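Local structure of uncharacterized ACR, COG1565 superfamily (Burkholderia thailandensis, 4F3N) at residues 296-308 and 335-347. The protein is of unknown function but has a methyltransferase fold, binds S-adenosyl-L-homocysteine, and may be a protein-arginine methyltransferase. Numbering follows the deposited sequence.
Sequences FIDYGFPSHEYYH and QDITAHVEFSAIH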
loop_
_atom_site.group_PDB
_atom_site.type_symbol
_atom_site.label_atom_id
_atom_site.label_comp_id
_atom_site.label_asym_id
_atom_site.label_seq_id
_atom_site.Cartn_x
_atom_site.Cartn_y
_atom_site.Cartn_z
ATOM N N PHE A 296 -6.830 5.593 0.347
ATOM C CA PHE A 296 -5.875 4.491 0.430
ATOM C C PHE A 296 -6.552 3.183 0.128
ATOM O O PHE A 296 -7.591 2.895 0.705
ATOM C CB PHE A 296 -5.211 4.459 1.806
ATOM C CG PHE A 296 -4.451 5.717 2.116
ATOM C CD1 PHE A 296 -3.199 5.961 1.554
ATOM C CD2 PHE A 296 -5.002 6.675 2.939
ATOM C CE1 PHE A 296 -2.490 7.132 1.865
ATOM C CE2 PHE A 296 -4.324 7.864 3.195
ATOM C CZ PHE A 296 -3.076 8.078 2.671
ATOM N N ILE A 297 -6.018 2.442 -0.838
ATOM C CA ILE A 297 -6.542 1.173 -1.270
ATOM C C ILE A 297 -5.513 0.122 -0.909
ATOM O O ILE A 297 -4.335 0.257 -1.292
ATOM C CB ILE A 297 -6.737 1.133 -2.806
ATOM C CG1 ILE A 297 -7.639 2.329 -3.223
ATOM C CG2 ILE A 297 -7.380 -0.209 -3.240
ATOM C CD1 ILE A 297 -6.931 3.333 -4.106
ATOM N N ASP A 298 -5.920 -0.890 -0.163
ATOM C CA ASP A 298 -4.962 -1.918 0.238
ATOM C C ASP A 298 -5.651 -3.093 0.875
ATOM O O ASP A 298 -6.807 -3.024 1.318
ATOM C CB ASP A 298 -3.927 -1.322 1.204
ATOM C CG ASP A 298 -2.504 -1.666 0.871
ATOM O OD1 ASP A 298 -2.221 -2.832 0.452
ATOM O OD2 ASP A 298 -1.641 -0.764 1.021
ATOM N N TYR A 299 -4.909 -4.186 0.935
ATOM C CA TYR A 299 -5.371 -5.373 1.641
ATOM C C TYR A 299 -5.099 -5.292 3.133
ATOM O O TYR A 299 -4.040 -4.823 3.598
ATOM C CB TYR A 299 -4.770 -6.616 1.009
ATOM C CG TYR A 299 -3.274 -6.551 0.691
ATOM C CD1 TYR A 299 -2.812 -6.122 -0.571
ATOM C CD2 TYR A 299 -2.330 -6.920 1.630
ATOM C CE1 TYR A 299 -1.462 -6.101 -0.880
ATOM C CE2 TYR A 299 -0.952 -6.870 1.330
ATOM C CZ TYR A 299 -0.539 -6.470 0.077
ATOM O OH TYR A 299 0.805 -6.417 -0.226
ATOM N N GLY A 300 -6.090 -5.676 3.896
ATOM C CA GLY A 300 -6.014 -5.627 5.349
ATOM C C GLY A 300 -7.355 -5.605 6.043
ATOM O O GLY A 300 -8.368 -5.968 5.434
ATOM N N PHE A 301 -7.361 -5.251 7.331
ATOM C CA PHE A 301 -8.539 -5.461 8.166
ATOM C C PHE A 301 -8.509 -4.469 9.306
ATOM O O PHE A 301 -7.452 -3.942 9.659
ATOM C CB PHE A 301 -8.577 -6.892 8.818
ATOM C CG PHE A 301 -8.056 -8.022 7.954
ATOM C CD1 PHE A 301 -8.905 -8.696 7.107
ATOM C CD2 PHE A 301 -6.742 -8.472 8.067
ATOM C CE1 PHE A 301 -8.446 -9.722 6.305
ATOM C CE2 PHE A 301 -6.259 -9.501 7.255
ATOM C CZ PHE A 301 -7.126 -10.139 6.384
ATOM N N PRO A 302 -9.652 -4.207 9.913
ATOM C CA PRO A 302 -9.645 -3.485 11.178
ATOM C C PRO A 302 -8.971 -4.302 12.279
ATOM O O PRO A 302 -8.719 -5.476 12.112
ATOM C CB PRO A 302 -11.113 -3.329 11.502
ATOM C CG PRO A 302 -11.845 -3.655 10.209
ATOM C CD PRO A 302 -10.995 -4.642 9.513
ATOM N N SER A 303 -8.718 -3.661 13.394
ATOM C CA SER A 303 -7.798 -4.221 14.384
ATOM C C SER A 303 -8.292 -5.551 14.965
ATOM O O SER A 303 -7.481 -6.466 15.148
ATOM C CB SER A 303 -7.503 -3.230 15.505
ATOM O OG SER A 303 -8.705 -2.785 16.122
ATOM N N HIS A 304 -9.599 -5.659 15.260
ATOM C CA HIS A 304 -10.176 -6.882 15.869
ATOM C C HIS A 304 -9.907 -8.106 15.036
ATOM O O HIS A 304 -9.566 -9.192 15.549
ATOM C CB HIS A 304 -11.686 -6.702 16.051
ATOM N N GLU A 305 -10.037 -7.939 13.730
ATOM C CA GLU A 305 -9.775 -8.979 12.782
ATOM C C GLU A 305 -8.296 -9.157 12.472
ATOM O O GLU A 305 -7.799 -10.283 12.232
ATOM C CB GLU A 305 -10.538 -8.633 11.522
ATOM C CG GLU A 305 -10.441 -9.642 10.410
ATOM C CD GLU A 305 -11.566 -9.476 9.400
ATOM O OE1 GLU A 305 -12.342 -8.485 9.510
ATOM O OE2 GLU A 305 -11.670 -10.340 8.503
ATOM N N TYR A 306 -7.591 -8.039 12.386
ATOM C CA TYR A 306 -6.149 -8.100 12.093
ATOM C C TYR A 306 -5.439 -8.926 13.180
ATOM O O TYR A 306 -4.639 -9.800 12.871
ATOM C CB TYR A 306 -5.540 -6.698 12.016
ATOM C CG TYR A 306 -4.138 -6.696 11.442
ATOM C CD1 TYR A 306 -3.053 -7.090 12.192
ATOM C CD2 TYR A 306 -3.915 -6.305 10.138
ATOM C CE1 TYR A 306 -1.769 -7.128 11.658
ATOM C CE2 TYR A 306 -2.639 -6.298 9.607
ATOM C CZ TYR A 306 -1.580 -6.726 10.364
ATOM O OH TYR A 306 -0.333 -6.734 9.820
ATOM N N TYR A 307 -5.763 -8.632 14.427
ATOM C CA TYR A 307 -5.114 -9.249 15.603
ATOM C C TYR A 307 -6.010 -10.310 16.220
ATOM O O TYR A 307 -6.002 -10.527 17.425
ATOM C CB TYR A 307 -4.734 -8.168 16.611
ATOM C CG TYR A 307 -3.700 -7.186 16.098
ATOM C CD1 TYR A 307 -2.433 -7.606 15.737
ATOM C CD2 TYR A 307 -3.979 -5.839 16.005
ATOM C CE1 TYR A 307 -1.491 -6.698 15.281
ATOM C CE2 TYR A 307 -3.047 -4.938 15.559
ATOM C CZ TYR A 307 -1.786 -5.370 15.191
ATOM O OH TYR A 307 -0.853 -4.470 14.706
ATOM N N HIS A 308 -6.762 -11.000 15.380
ATOM C CA HIS A 308 -7.600 -12.095 15.820
ATOM C C HIS A 308 -6.757 -13.174 16.484
ATOM O O HIS A 308 -5.599 -13.441 16.070
ATOM C CB HIS A 308 -8.305 -12.687 14.614
ATOM C CG HIS A 308 -9.485 -13.533 14.963
ATOM N ND1 HIS A 308 -9.373 -14.831 15.293
ATOM C CD2 HIS A 308 -10.835 -13.218 15.048
ATOM C CE1 HIS A 308 -10.600 -15.328 15.559
ATOM N NE2 HIS A 308 -11.489 -14.338 15.412
ATOM N N GLN A 335 13.252 -9.936 -3.845
ATOM C CA GLN A 335 11.882 -10.254 -3.577
ATOM C C GLN A 335 11.195 -9.100 -2.831
ATOM O O GLN A 335 11.859 -8.277 -2.183
ATOM C CB GLN A 335 11.766 -11.576 -2.782
ATOM C CG GLN A 335 12.351 -11.516 -1.367
ATOM C CD GLN A 335 11.957 -12.709 -0.519
ATOM O OE1 GLN A 335 11.566 -13.775 -1.030
ATOM N NE2 GLN A 335 12.067 -12.556 0.811
ATOM N N ASP A 336 9.872 -9.086 -2.951
ATOM C CA ASP A 336 8.977 -8.147 -2.268
ATOM C C ASP A 336 8.770 -8.660 -0.844
ATOM O O ASP A 336 8.807 -9.853 -0.610
ATOM C CB ASP A 336 7.617 -8.201 -3.002
ATOM C CG ASP A 336 6.747 -7.039 -2.740
ATOM O OD1 ASP A 336 7.130 -6.145 -1.958
ATOM O OD2 ASP A 336 5.651 -7.035 -3.351
ATOM N N ILE A 337 8.531 -7.745 0.090
ATOM C CA ILE A 337 8.117 -8.090 1.446
ATOM C C ILE A 337 6.953 -7.150 1.768
ATOM O O ILE A 337 7.092 -5.926 1.618
ATOM C CB ILE A 337 9.227 -7.873 2.515
ATOM C CG1 ILE A 337 10.523 -8.657 2.154
ATOM C CG2 ILE A 337 8.685 -8.312 3.886
ATOM C CD1 ILE A 337 11.742 -8.319 3.016
ATOM N N THR A 338 5.788 -7.694 2.124
ATOM C CA THR A 338 4.640 -6.838 2.422
ATOM C C THR A 338 3.979 -7.331 3.693
ATOM O O THR A 338 4.186 -8.432 4.129
ATOM C CB THR A 338 3.553 -6.850 1.297
ATOM O OG1 THR A 338 3.054 -8.180 1.124
ATOM C CG2 THR A 338 4.113 -6.349 -0.018
ATOM N N ALA A 339 3.171 -6.484 4.287
ATOM C CA ALA A 339 2.315 -6.889 5.376
ATOM C C ALA A 339 0.953 -6.329 5.052
ATOM O O ALA A 339 0.859 -5.333 4.378
ATOM C CB ALA A 339 2.783 -6.294 6.681
ATOM N N HIS A 340 -0.100 -6.942 5.546
ATOM C CA HIS A 340 -1.441 -6.360 5.385
ATOM C C HIS A 340 -1.555 -5.105 6.205
ATOM O O HIS A 340 -0.743 -4.847 7.098
ATOM C CB HIS A 340 -2.477 -7.355 5.839
ATOM C CG HIS A 340 -2.702 -8.506 4.897
ATOM N ND1 HIS A 340 -1.690 -9.137 4.192
ATOM C CD2 HIS A 340 -3.873 -9.162 4.565
ATOM C CE1 HIS A 340 -2.227 -10.112 3.438
ATOM N NE2 HIS A 340 -3.555 -10.143 3.673
ATOM N N VAL A 341 -2.542 -4.276 5.900
ATOM C CA VAL A 341 -2.741 -3.046 6.574
ATOM C C VAL A 341 -3.727 -3.197 7.715
ATOM O O VAL A 341 -4.760 -3.883 7.587
ATOM C CB VAL A 341 -3.239 -1.995 5.543
ATOM C CG1 VAL A 341 -3.650 -0.703 6.216
ATOM C CG2 VAL A 341 -2.173 -1.792 4.489
ATOM N N GLU A 342 -3.432 -2.532 8.827
ATOM C CA GLU A 342 -4.305 -2.564 10.004
ATOM C C GLU A 342 -5.076 -1.258 10.013
ATOM O O GLU A 342 -4.544 -0.195 10.362
ATOM C CB GLU A 342 -3.468 -2.823 11.259
ATOM C CG GLU A 342 -4.301 -3.208 12.466
ATOM C CD GLU A 342 -4.834 -2.010 13.175
ATOM O OE1 GLU A 342 -4.111 -1.497 14.040
ATOM O OE2 GLU A 342 -5.955 -1.579 12.868
ATOM N N PHE A 343 -6.322 -1.317 9.527
ATOM C CA PHE A 343 -7.063 -0.100 9.185
ATOM C C PHE A 343 -7.555 0.730 10.363
ATOM O O PHE A 343 -7.825 1.923 10.177
ATOM C CB PHE A 343 -8.207 -0.405 8.205
ATOM C CG PHE A 343 -7.748 -0.585 6.800
ATOM C CD1 PHE A 343 -7.477 0.506 6.009
ATOM C CD2 PHE A 343 -7.555 -1.832 6.273
ATOM C CE1 PHE A 343 -7.033 0.346 4.723
ATOM C CE2 PHE A 343 -7.143 -2.029 4.984
ATOM C CZ PHE A 343 -6.869 -0.910 4.180
ATOM N N SER A 344 -7.667 0.149 11.562
ATOM C CA SER A 344 -8.081 0.945 12.733
ATOM C C SER A 344 -7.017 1.985 13.105
ATOM O O SER A 344 -7.327 3.148 13.326
ATOM C CB SER A 344 -8.391 0.042 13.929
ATOM O OG SER A 344 -9.411 -0.873 13.578
ATOM N N ALA A 345 -5.776 1.559 13.115
ATOM C CA ALA A 345 -4.642 2.434 13.346
ATOM C C ALA A 345 -4.528 3.482 12.238
ATOM O O ALA A 345 -4.194 4.625 12.534
ATOM C CB ALA A 345 -3.368 1.627 13.418
ATOM N N ILE A 346 -4.770 3.077 10.982
ATOM C CA ILE A 346 -4.806 4.063 9.875
ATOM C C ILE A 346 -5.913 5.090 10.102
ATOM O O ILE A 346 -5.691 6.295 9.984
ATOM C CB ILE A 346 -4.952 3.358 8.502
ATOM C CG1 ILE A 346 -3.765 2.455 8.242
ATOM C CG2 ILE A 346 -5.120 4.370 7.341
ATOM C CD1 ILE A 346 -2.394 3.108 8.427
ATOM N N HIS A 347 -7.119 4.631 10.463
ATOM C CA HIS A 347 -8.213 5.541 10.831
ATOM C C HIS A 347 -7.807 6.540 11.898
ATOM O O HIS A 347 -7.989 7.766 11.735
ATOM C CB HIS A 347 -9.381 4.700 11.326
ATOM C CG HIS A 347 -10.476 5.503 11.987
ATOM N ND1 HIS A 347 -11.013 5.138 13.163
ATOM C CD2 HIS A 347 -11.103 6.668 11.611
ATOM C CE1 HIS A 347 -11.974 6.008 13.520
ATOM N NE2 HIS A 347 -12.065 6.947 12.571
#
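Tyr299 O, Phe301 N and Phe301 O are hydrogen-bonded to Val341 N, Val341 O and Phe343 N in turn, a ladder that defines 300-301 and 341-342 as a short parallel pair. The second bond, Phe301 N to Val341 O, is 2.9 Å long and nearly collinear with the carbonyl (174°), whereas Phe343 N approaches Phe301 O from above the carbonyl plane. Packing is tight at Gly300, whose CA lies 3.1 Å from Val341 O in a CA-H...O contact, while the Phe343 ring lies edge-on against the backbone of 300-301. On the face carrying the Phe301 and Glu342 side chains, Glu342 is bent at chi2 (-84°), which returns OE2 to the start of its own helix as the N-cap acceptor for Ala345 N at 3.2 Å. Its CB packs over one face of the Tyr306 ring, 4.0 Å from the centroid, and Tyr306 OH is hydrogen-bonded to Glu273 OE1 and Thr315 OG1. Ser303 N donates to Ser344 OG at 2.9 Å, joining the two helix starts; that hydroxyl is also hydrogen-bonded to Leu432 O.

The edge of the buried Tyr299 ring points closely at one face of the His340 imidazole (planes 69° apart). Looser and partly exposed is the side where Phe301 meets His340: these two rings, centroids 5.7 Å apart, barely overlap. Tyr299 also lies close to Thr113, beside the S-adenosyl-L-homocysteine site, unoccupied in this chain.

The chain turns at Tyr299, leaving the seven-stranded sheet, where 293-298 lies between 210-214 and 407-414, for the edge of a smaller sheet beside 336-342; strand 317-319 flanks the latter, and helix 276-288 packs against Ala345 and Ile346.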